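Local coordinates for pyruvate kinase (Pyrobaculum aerophilum, PDB 3QTG), which catalyses the last step of glycolysis, the interconversion of phosphoenolpyruvate and ADP with pyruvate and ATP, as a homotetramer dependent on divalent metal, at residues Thr385-Arg389 and Ser411-Val415; Val398-Pro404 and Ala417-Ile423. The contacts are given in a common frame with arbitrary orientation. Residue numbers count along the deposited sequence, not the author numbering.

Contact 1 (Thr385-Arg389 and Ser411-Val415); sequences TLARR and SLSIV. With SO4 (sulfate ion), chain C.
Arg388, in the first turn of helix 385-391, reaches across to the C-terminal part of helix 406-412, whose chain makes a type I beta turn from Leu412 to Val415, closed by Val415 N to Leu412 O at 3.1 Å. Residues 385-389 are regular alpha helix (Arg389 N to Thr385 O, 3.0 Å). The nearest CA atoms, of Arg388 and Val415, stand 7.3 Å apart, a gap spanned by side chains. With chi1 m and chi2 and chi3 t, Arg388 is extended and lays its guanidinium over Val415, whose CG2 meets one face 3.7 Å from NH1. Leu412, chi1 m and chi2 t, brings CD2 to 3.5 Å from Arg388 NE and CD1 to 4.0 Å from Ala387 CB; the small Ala387 lets the leucine come close. Ser411 OG lies 2.5 Å from Arg388 NH2, but the angle is too poor for a hydrogen bond. Tyr199 of the barrel accepts a weak one from NH2, and its hydroxyl also bonds Ser411 O, placing the contact where the C-terminal alpha/beta domain meets the barrel. At the helix start a sulfate, probably from the crystallisation liquor, is held by Thr385 N (3.2 Å to O2), Leu386 N (2.9 Å to O3), Ser381, Met382 N, Ser383 N and Tyr428, probably matching the effector-phosphate pocket of allosteric relatives. The arginine thus offers aliphatic packing along its length and polar contacts at its tip.

Contact 2 (Val398-Pro404 and Ala417-Ile423); sequences VVYVGTP and ALEPLYI
Strands 399-403 and 418-422 run parallel in exact register, Val399 opposite Leu418 through Thr403 opposite Tyr422, with axes 4.6 Å apart at closest and inclined by -27°, the twist of a parallel sheet. Val399, Val401 and Thr403 lie on one face of the sheet with Leu418, Pro420 and Tyr422; Tyr400 and Gly402 share the other with Glu419 and Leu421. Six backbone bonds alternate in direction: Val399 N to Ala417 O (2.9 Å), Glu419 N to Val399 O (2.7 Å), Val401 N to Glu419 O (3.0 Å), Leu421 N to Val401 O (2.8 Å), Thr403 N to Leu421 O (3.1 Å) and Ile423 N to Thr403 O (2.8 Å). Leu418 (chi1 m, chi2 t) wedges CD2 between two valines, 3.6 Å from Val399 CB and 4.1 Å from Val401 CG2. This is the face under helix 406-412, which links the strands in a beta-alpha-beta crossover of the C-terminal domain's sheet. Pro420 suits the outermost strand, since its N, lacking a hydrogen, points from the partner. On the face toward helix 428-439, Gly402 forms a hollow filled by Ile423, whose CD1 lies 3.9 Å from Gly402 CA; a beta carbon on Gly402 would sit only 3.0 Å from Ile423 CD1. Beside it Leu421 CD1 rests 4.2 Å from Tyr400 CB, while Glu419 OE2 comes within 3.3 Å of Tyr400 CE1. Just past strand 399-403, Pro404 O meets the edge of the Tyr422 ring, 3.3 Å from Tyr422 CE1.

Contacts 1 and 2 share one piece of fold, since helix 385-391, strand 399-403, helix 406-412 and strand 418-422 follow in chain order and the segments of the two contacts alternate along it. Their centres lie 9 Å apart. The methyl groups of Ala387 and Leu412 from contact 1 pack on Val401 of contact 2, and Leu418 touches both segments of contact 1, at Ala387 and Leu412. Contact 1 is the more buried, pressed against the barrel, and relies on side chains around a charged group; contact 2, at the sheet's outer edge and partly exposed, is held chiefly by main-chain hydrogen bonds, with apolar side chains filling in.

Contact 1 (Thr385-Arg389 and Ser411-Val415)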
loop_
_atom_site.group_PDB
_atom_site.type_symbol
_atom_site.label_atom_id
_atom_site.label_comp_id
_atom_site.label_asym_id
_atom_site.label_seq_id
_atom_site.Cartn_x
_atom_site.Cartn_y
_atom_site.Cartn_z
ATOM N N THR A 385 6.200 2.256 31.492
ATOM C CA THR A 385 6.280 3.088 30.268
ATOM C C THR A 385 6.373 2.290 28.932
ATOM O O THR A 385 5.597 2.519 28.003
ATOM C CB THR A 385 7.439 4.091 30.370
ATOM O OG1 THR A 385 7.378 4.769 31.642
ATOM C CG2 THR A 385 7.386 5.131 29.229
ATOM N N LEU A 386 7.305 1.348 28.836
ATOM C CA LEU A 386 7.452 0.598 27.602
ATOM C C LEU A 386 6.273 -0.350 27.432
ATOM O O LEU A 386 5.801 -0.560 26.299
ATOM C CB LEU A 386 8.785 -0.161 27.545
ATOM C CG LEU A 386 9.096 -0.920 26.237
ATOM C CD1 LEU A 386 9.082 -0.014 24.983
ATOM C CD2 LEU A 386 10.425 -1.680 26.357
ATOM N N ALA A 387 5.789 -0.906 28.547
ATOM C CA ALA A 387 4.675 -1.863 28.498
ATOM C C ALA A 387 3.453 -1.216 27.873
ATOM O O ALA A 387 2.845 -1.774 26.960
ATOM C CB ALA A 387 4.347 -2.385 29.893
ATOM N N ARG A 388 3.104 -0.027 28.366
ATOM C CA ARG A 388 2.066 0.811 27.749
ATOM C C ARG A 388 2.333 1.198 26.285
ATOM O O ARG A 388 1.409 1.212 25.468
ATOM C CB ARG A 388 1.837 2.076 28.579
ATOM C CG ARG A 388 1.042 1.821 29.870
ATOM C CD ARG A 388 0.963 3.105 30.715
ATOM N NE ARG A 388 0.619 2.815 32.109
ATOM C CZ ARG A 388 -0.620 2.895 32.586
ATOM N NH1 ARG A 388 -1.621 3.268 31.783
ATOM N NH2 ARG A 388 -0.864 2.617 33.863
ATOM N N ARG A 389 3.575 1.537 25.952
ATOM C CA ARG A 389 3.867 1.890 24.573
ATOM C C ARG A 389 3.659 0.679 23.636
ATOM O O ARG A 389 3.208 0.833 22.517
ATOM C CB ARG A 389 5.266 2.480 24.433
ATOM C CG ARG A 389 5.563 3.013 23.027
ATOM C CD ARG A 389 6.998 3.512 22.876
ATOM N NE ARG A 389 7.440 4.273 24.038
ATOM C CZ ARG A 389 7.172 5.553 24.259
ATOM N NH1 ARG A 389 7.614 6.132 25.378
ATOM N NH2 ARG A 389 6.463 6.259 23.378
ATOM N N SER A 411 -1.508 -0.887 38.034
ATOM C CA SER A 411 -1.879 0.090 37.033
ATOM C C SER A 411 -2.119 -0.604 35.677
ATOM O O SER A 411 -3.102 -0.320 34.987
ATOM C CB SER A 411 -0.747 1.113 36.923
ATOM O OG SER A 411 -1.182 2.318 36.340
ATOM N N LEU A 412 -1.244 -1.550 35.338
ATOM C CA LEU A 412 -1.214 -2.186 34.011
ATOM C C LEU A 412 -2.286 -3.268 33.848
ATOM O O LEU A 412 -2.573 -3.724 32.745
ATOM C CB LEU A 412 0.181 -2.774 33.752
ATOM C CG LEU A 412 1.335 -1.786 33.825
ATOM C CD1 LEU A 412 2.641 -2.519 33.563
ATOM C CD2 LEU A 412 1.134 -0.618 32.834
ATOM N N SER A 413 -2.895 -3.635 34.966
ATOM C CA SER A 413 -3.945 -4.639 35.006
ATOM C C SER A 413 -5.147 -4.361 34.087
ATOM O O SER A 413 -5.812 -5.293 33.626
ATOM C CB SER A 413 -4.424 -4.763 36.443
ATOM O OG SER A 413 -5.102 -5.994 36.589
ATOM N N ILE A 414 -5.420 -3.079 33.831
ATOM C CA ILE A 414 -6.543 -2.681 32.986
ATOM C C ILE A 414 -6.110 -2.089 31.632
ATOM O O ILE A 414 -6.898 -1.448 30.940
ATOM C CB ILE A 414 -7.581 -1.780 33.760
ATOM C CG1 ILE A 414 -6.983 -0.428 34.200
ATOM C CG2 ILE A 414 -8.130 -2.543 34.982
ATOM C CD1 ILE A 414 -8.059 0.644 34.400
ATOM N N VAL A 415 -4.848 -2.314 31.266
ATOM C CA VAL A 415 -4.332 -1.939 29.954
ATOM C C VAL A 415 -4.427 -3.171 29.026
ATOM O O VAL A 415 -4.151 -4.300 29.449
ATOM C CB VAL A 415 -2.862 -1.386 30.050
ATOM C CG1 VAL A 415 -2.333 -0.993 28.651
ATOM C CG2 VAL A 415 -2.793 -0.151 30.982
HETATM S S SO4 C . 10.072 1.561 31.829
HETATM O O1 SO4 C . 10.971 0.690 32.553
HETATM O O2 SO4 C . 9.166 2.197 32.795
HETATM O O3 SO4 C . 9.279 0.798 30.865
HETATM O O4 SO4 C . 10.779 2.607 31.090
#

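Contact 2 (Val398-Pro404 and Ala417-Ile423)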
loop_
_atom_site.group_PDB
_atom_site.type_symbol
_atom_site.label_atom_id
_atom_site.label_comp_id
_atom_site.label_asym_id
_atom_site.label_seq_id
_atom_site.Cartn_x
_atom_site.Cartn_y
_atom_site.Cartn_z
ATOM N N VAL A 398 -1.287 -12.081 24.519
ATOM C CA VAL A 398 -0.896 -11.601 25.848
ATOM C C VAL A 398 0.542 -11.080 25.892
ATOM O O VAL A 398 1.431 -11.649 25.279
ATOM C CB VAL A 398 -1.097 -12.694 26.923
ATOM C CG1 VAL A 398 -0.509 -12.261 28.266
ATOM C CG2 VAL A 398 -2.582 -13.003 27.063
ATOM N N VAL A 399 0.733 -9.979 26.624
ATOM C CA VAL A 399 2.031 -9.360 26.838
ATOM C C VAL A 399 2.366 -9.522 28.312
ATOM O O VAL A 399 1.727 -8.915 29.194
ATOM C CB VAL A 399 2.034 -7.851 26.411
ATOM C CG1 VAL A 399 3.425 -7.216 26.583
ATOM C CG2 VAL A 399 1.531 -7.689 24.985
ATOM N N TYR A 400 3.355 -10.366 28.593
ATOM C CA TYR A 400 3.820 -10.566 29.967
ATOM C C TYR A 400 4.729 -9.429 30.367
ATOM O O TYR A 400 5.701 -9.121 29.659
ATOM C CB TYR A 400 4.548 -11.894 30.082
ATOM C CG TYR A 400 3.643 -13.021 29.683
ATOM C CD1 TYR A 400 2.694 -13.522 30.583
ATOM C CD2 TYR A 400 3.687 -13.544 28.393
ATOM C CE1 TYR A 400 1.844 -14.543 30.219
ATOM C CE2 TYR A 400 2.834 -14.570 28.018
ATOM C CZ TYR A 400 1.920 -15.063 28.945
ATOM O OH TYR A 400 1.075 -16.077 28.583
ATOM N N VAL A 401 4.404 -8.780 31.476
ATOM C CA VAL A 401 5.196 -7.655 31.925
ATOM C C VAL A 401 5.732 -7.940 33.310
ATOM O O VAL A 401 4.966 -8.123 34.241
ATOM C CB VAL A 401 4.376 -6.338 31.957
ATOM C CG1 VAL A 401 5.252 -5.155 32.352
ATOM C CG2 VAL A 401 3.672 -6.087 30.617
ATOM N N GLY A 402 7.052 -7.969 33.445
ATOM C CA GLY A 402 7.667 -8.073 34.744
ATOM C C GLY A 402 7.923 -6.672 35.233
ATOM O O GLY A 402 8.359 -5.816 34.452
ATOM N N THR A 403 7.634 -6.430 36.513
ATOM C CA THR A 403 7.950 -5.160 37.159
ATOM C C THR A 403 8.351 -5.360 38.638
ATOM O O THR A 403 7.823 -6.248 39.308
ATOM C CB THR A 403 6.780 -4.105 36.987
ATOM O OG1 THR A 403 7.167 -2.843 37.533
ATOM C CG2 THR A 403 5.488 -4.546 37.645
ATOM N N PRO A 404 9.297 -4.552 39.152
ATOM C CA PRO A 404 9.592 -4.672 40.604
ATOM C C PRO A 404 8.684 -3.825 41.509
ATOM O O PRO A 404 8.843 -3.828 42.731
ATOM C CB PRO A 404 11.048 -4.186 40.710
ATOM C CG PRO A 404 11.266 -3.303 39.484
ATOM C CD PRO A 404 10.154 -3.549 38.485
ATOM N N ALA A 417 -4.185 -6.286 26.825
ATOM C CA ALA A 417 -3.313 -7.480 26.645
ATOM C C ALA A 417 -2.296 -7.744 27.738
ATOM O O ALA A 417 -1.689 -8.823 27.765
ATOM C CB ALA A 417 -2.617 -7.493 25.242
ATOM N N LEU A 418 -2.081 -6.775 28.625
ATOM C CA LEU A 418 -0.977 -6.873 29.576
ATOM C C LEU A 418 -1.261 -7.841 30.698
ATOM O O LEU A 418 -2.344 -7.817 31.316
ATOM C CB LEU A 418 -0.577 -5.506 30.152
ATOM C CG LEU A 418 -0.194 -4.389 29.171
ATOM C CD1 LEU A 418 0.411 -3.254 29.953
ATOM C CD2 LEU A 418 0.763 -4.882 28.068
ATOM N N GLU A 419 -0.279 -8.696 30.955
ATOM C CA GLU A 419 -0.312 -9.544 32.142
ATOM C C GLU A 419 0.845 -9.190 33.077
ATOM O O GLU A 419 1.965 -9.673 32.907
ATOM C CB GLU A 419 -0.327 -11.036 31.815
ATOM C CG GLU A 419 -0.932 -11.814 32.980
ATOM C CD GLU A 419 -0.634 -13.288 32.933
ATOM O OE1 GLU A 419 -0.049 -13.799 33.912
ATOM O OE2 GLU A 419 -0.970 -13.933 31.918
ATOM N N PRO A 420 0.562 -8.325 34.060
ATOM C CA PRO A 420 1.601 -7.847 34.947
ATOM C C PRO A 420 1.960 -8.835 36.051
ATOM O O PRO A 420 1.083 -9.363 36.746
ATOM C CB PRO A 420 1.024 -6.537 35.496
ATOM C CG PRO A 420 -0.472 -6.717 35.428
ATOM C CD PRO A 420 -0.759 -7.713 34.338
ATOM N N LEU A 421 3.260 -9.058 36.198
ATOM C CA LEU A 421 3.834 -10.008 37.140
ATOM C C LEU A 421 4.792 -9.258 38.046
ATOM O O LEU A 421 5.683 -8.550 37.573
ATOM C CB LEU A 421 4.608 -11.097 36.382
ATOM C CG LEU A 421 3.826 -11.900 35.332
ATOM C CD1 LEU A 421 4.737 -12.490 34.280
ATOM C CD2 LEU A 421 2.964 -12.988 35.990
ATOM N N TYR A 422 4.599 -9.401 39.351
ATOM C CA TYR A 422 5.520 -8.821 40.311
ATOM C C TYR A 422 6.803 -9.643 40.322
ATOM O O TYR A 422 6.784 -10.824 40.678
ATOM C CB TYR A 422 4.904 -8.758 41.705
ATOM C CG TYR A 422 5.880 -8.262 42.749
ATOM C CD1 TYR A 422 6.287 -6.930 42.771
ATOM C CD2 TYR A 422 6.412 -9.132 43.696
ATOM C CE1 TYR A 422 7.192 -6.467 43.723
ATOM C CE2 TYR A 422 7.313 -8.686 44.653
ATOM C CZ TYR A 422 7.703 -7.353 44.660
ATOM O OH TYR A 422 8.606 -6.908 45.606
ATOM N N ILE A 423 7.903 -9.013 39.902
ATOM C CA ILE A 423 9.227 -9.645 39.851
ATOM C C ILE A 423 10.293 -8.676 40.393
ATOM O O ILE A 423 10.703 -7.756 39.686
ATOM C CB ILE A 423 9.607 -10.086 38.406
ATOM C CG1 ILE A 423 8.588 -11.089 37.860
ATOM C CG2 ILE A 423 11.019 -10.701 38.364
ATOM C CD1 ILE A 423 8.760 -11.388 36.391
#